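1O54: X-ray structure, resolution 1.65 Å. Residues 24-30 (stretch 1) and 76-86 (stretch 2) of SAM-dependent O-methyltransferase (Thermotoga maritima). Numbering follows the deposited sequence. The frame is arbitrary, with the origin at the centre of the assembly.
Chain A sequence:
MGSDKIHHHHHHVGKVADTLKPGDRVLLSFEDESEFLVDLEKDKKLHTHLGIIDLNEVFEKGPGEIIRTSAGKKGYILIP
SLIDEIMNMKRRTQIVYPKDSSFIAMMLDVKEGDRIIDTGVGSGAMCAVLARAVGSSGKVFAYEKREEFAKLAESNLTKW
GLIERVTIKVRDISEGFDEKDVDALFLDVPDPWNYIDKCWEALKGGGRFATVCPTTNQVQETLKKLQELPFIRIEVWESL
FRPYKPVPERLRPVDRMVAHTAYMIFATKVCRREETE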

# COMPACT_ATOMS: atom_id res chain seq x y z
N ASP A 24 27.01 27.96 -11.75
CA ASP A 24 25.72 27.61 -11.16
C ASP A 24 25.25 26.24 -11.68
O ASP A 24 25.56 25.86 -12.78
CB ASP A 24 24.64 28.64 -11.52
CG ASP A 24 24.72 29.92 -10.68
OD1 ASP A 24 25.51 29.99 -9.70
OD2 ASP A 24 23.99 30.92 -10.94
N ARG A 25 24.49 25.53 -10.87
CA ARG A 25 23.83 24.31 -11.33
C ARG A 25 22.47 24.64 -11.96
O ARG A 25 21.72 25.46 -11.45
CB ARG A 25 23.65 23.35 -10.16
CG ARG A 25 24.96 23.13 -9.41
CD ARG A 25 25.10 21.78 -8.75
NE ARG A 25 24.90 20.69 -9.71
CZ ARG A 25 25.05 19.40 -9.41
NH1 ARG A 25 25.43 19.04 -8.18
NH2 ARG A 25 24.83 18.47 -10.33
N VAL A 26 22.17 24.04 -13.10
CA VAL A 26 20.88 24.19 -13.73
C VAL A 26 20.33 22.83 -14.04
O VAL A 26 21.08 21.85 -14.21
CB VAL A 26 20.95 24.97 -15.08
CG1 VAL A 26 21.33 26.39 -14.82
CG2 VAL A 26 21.92 24.32 -16.01
N LEU A 27 19.02 22.78 -14.18
CA LEU A 27 18.34 21.59 -14.58
C LEU A 27 17.61 21.89 -15.87
O LEU A 27 16.77 22.80 -15.91
CB LEU A 27 17.33 21.21 -13.50
CG LEU A 27 16.45 20.02 -13.82
CD1 LEU A 27 17.26 18.79 -14.02
CD2 LEU A 27 15.49 19.84 -12.70
N LEU A 28 17.95 21.17 -16.94
CA LEU A 28 17.29 21.35 -18.22
C LEU A 28 16.26 20.23 -18.42
O LEU A 28 16.61 19.04 -18.39
CB LEU A 28 18.31 21.33 -19.35
CG LEU A 28 19.48 22.30 -19.15
CD1 LEU A 28 20.51 22.19 -20.25
CD2 LEU A 28 18.97 23.74 -19.02
N SER A 29 15.00 20.61 -18.62
CA SER A 29 13.90 19.65 -18.61
C SER A 29 13.19 19.63 -19.97
O SER A 29 12.75 20.67 -20.45
CB SER A 29 12.93 20.02 -17.49
OG SER A 29 11.87 19.10 -17.41
N PHE A 30 13.05 18.44 -20.58
CA PHE A 30 12.52 18.31 -21.94
C PHE A 30 11.13 17.64 -22.02
O PHE A 30 10.70 16.99 -21.07
CB PHE A 30 13.57 17.61 -22.80
CG PHE A 30 14.76 18.48 -23.08
CD1 PHE A 30 15.82 18.54 -22.18
CD2 PHE A 30 14.79 19.31 -24.19
CE1 PHE A 30 16.88 19.40 -22.40
CE2 PHE A 30 15.84 20.17 -24.40
CZ PHE A 30 16.89 20.20 -23.50
N TYR A 76 13.25 23.36 -21.02
CA TYR A 76 13.14 24.50 -20.11
C TYR A 76 14.29 24.53 -19.12
O TYR A 76 14.71 23.49 -18.61
CB TYR A 76 11.81 24.39 -19.37
CG TYR A 76 10.64 24.67 -20.25
CD1 TYR A 76 9.95 23.63 -20.87
CD2 TYR A 76 10.22 25.97 -20.47
CE1 TYR A 76 8.85 23.90 -21.67
CE2 TYR A 76 9.13 26.25 -21.28
CZ TYR A 76 8.46 25.21 -21.88
OH TYR A 76 7.37 25.49 -22.67
N ILE A 77 14.75 25.74 -18.78
CA ILE A 77 15.83 25.93 -17.80
C ILE A 77 15.19 26.09 -16.44
O ILE A 77 14.28 26.92 -16.25
CB ILE A 77 16.61 27.24 -18.14
CG1 ILE A 77 17.24 27.15 -19.53
CG2 ILE A 77 17.67 27.52 -17.08
CD1 ILE A 77 17.49 28.54 -20.17
N LEU A 78 15.67 25.28 -15.48
CA LEU A 78 15.15 25.26 -14.12
C LEU A 78 16.31 25.32 -13.14
O LEU A 78 17.45 24.98 -13.48
CB LEU A 78 14.30 24.00 -13.86
CG LEU A 78 13.11 23.78 -14.82
CD1 LEU A 78 12.45 22.47 -14.55
CD2 LEU A 78 12.07 24.92 -14.76
N ILE A 79 15.99 25.74 -11.92
CA ILE A 79 16.93 25.73 -10.83
C ILE A 79 16.63 24.40 -10.13
O ILE A 79 15.50 24.16 -9.72
CB ILE A 79 16.70 26.88 -9.84
CG1 ILE A 79 16.89 28.25 -10.53
CG2 ILE A 79 17.66 26.75 -8.67
CD1 ILE A 79 18.20 28.44 -11.20
N PRO A 80 17.60 23.53 -10.00
CA PRO A 80 17.36 22.25 -9.32
C PRO A 80 16.98 22.42 -7.86
O PRO A 80 17.49 23.32 -7.16
CB PRO A 80 18.71 21.51 -9.40
CG PRO A 80 19.65 22.41 -10.04
CD PRO A 80 18.99 23.70 -10.40
N SER A 81 16.08 21.56 -7.43
CA SER A 81 15.72 21.48 -6.01
C SER A 81 16.73 20.58 -5.31
O SER A 81 17.51 19.86 -5.95
CB SER A 81 14.31 20.91 -5.82
OG SER A 81 14.23 19.60 -6.36
N LEU A 82 16.67 20.57 -3.99
CA LEU A 82 17.46 19.63 -3.23
C LEU A 82 17.08 18.22 -3.61
O LEU A 82 17.95 17.41 -3.80
CB LEU A 82 17.27 19.91 -1.75
CG LEU A 82 18.03 18.98 -0.82
CD1 LEU A 82 19.51 19.01 -1.10
CD2 LEU A 82 17.75 19.32 0.63
N ILE A 83 15.79 17.93 -3.77
CA ILE A 83 15.38 16.59 -4.25
C ILE A 83 16.03 16.25 -5.57
O ILE A 83 16.63 15.15 -5.75
CB ILE A 83 13.85 16.49 -4.38
CG1 ILE A 83 13.20 16.41 -3.01
CG2 ILE A 83 13.47 15.23 -5.19
CD1 ILE A 83 11.65 16.44 -3.01
N ASP A 84 15.99 17.20 -6.51
CA ASP A 84 16.66 16.97 -7.79
C ASP A 84 18.12 16.60 -7.61
O ASP A 84 18.61 15.66 -8.26
CB ASP A 84 16.60 18.18 -8.72
CG ASP A 84 15.19 18.54 -9.14
OD1 ASP A 84 14.32 17.64 -9.30
OD2 ASP A 84 14.87 19.73 -9.34
N GLU A 85 18.83 17.34 -6.75
CA GLU A 85 20.24 17.06 -6.47
C GLU A 85 20.45 15.70 -5.83
O GLU A 85 21.35 14.98 -6.23
CB GLU A 85 20.85 18.13 -5.58
CG GLU A 85 20.97 19.50 -6.25
CD GLU A 85 22.17 19.64 -7.17
OE1 GLU A 85 22.97 18.70 -7.30
OE2 GLU A 85 22.32 20.72 -7.79
N ILE A 86 19.63 15.36 -4.85
CA ILE A 86 19.72 14.06 -4.17
C ILE A 86 19.46 12.93 -5.15
O ILE A 86 20.21 11.94 -5.18
CB ILE A 86 18.77 14.04 -3.01
CG1 ILE A 86 19.33 14.89 -1.87
CG2 ILE A 86 18.51 12.59 -2.49
CD1 ILE A 86 18.32 15.25 -0.87

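What fills the apolar centre of the contact? Leu27, which loses more area to the other stretch than any other residue here, lies on the same face of the sheet as its partner Leu78, with Leu27 CB 4.1 Å from Leu78 CB. Pro80 extends this patch, its CD 4.3 Å from Leu27 CB, and Ser29 adds its CB, 3.9 Å from Leu78 CD1. On the other face Leu28 pairs with Ile77, where Leu28 CD2 comes within 3.9 Å of Ile77 CG1.

What holds the two strands in this register? They run antiparallel, and two hydrogen-bonded pairs fix the alignment. In the first, Leu27 N donates to Leu78 O at 2.8 Å, nearly straight, while Leu78 N reaches Leu27 O at 2.7 Å along a more bent path. In the second, Ser29 N donates to Tyr76 O at 2.9 Å and Tyr76 N to Ser29 O at 2.8 Å. Leu28 and Ile77 form the non-hydrogen-bonded pair between them, and there Leu28 CA makes a CA-H...O contact of 3.4 Å with Tyr76 O.

How does the start of the helix meet the strand? Ser81 caps it: Asp84 N donates to Ser81 OG at 3.0 Å, and Ser81 N donates to Asp84 OD2 at 2.9 Å. This reciprocal pairing ties the Asp84 carboxylate to the helix start, and its OD2 also lies 3.4 Å from Leu27 CD2, bringing the polar cap against the apolar centre.

What closes the polar edge? Arg25 and Glu85 form a salt bridge, with Arg25 NH1 2.6 Å from Glu85 OE1. The oxygen sits over one face of the guanidinium, well out of its plane, so no N-H points at it and the attraction is one of charge alone.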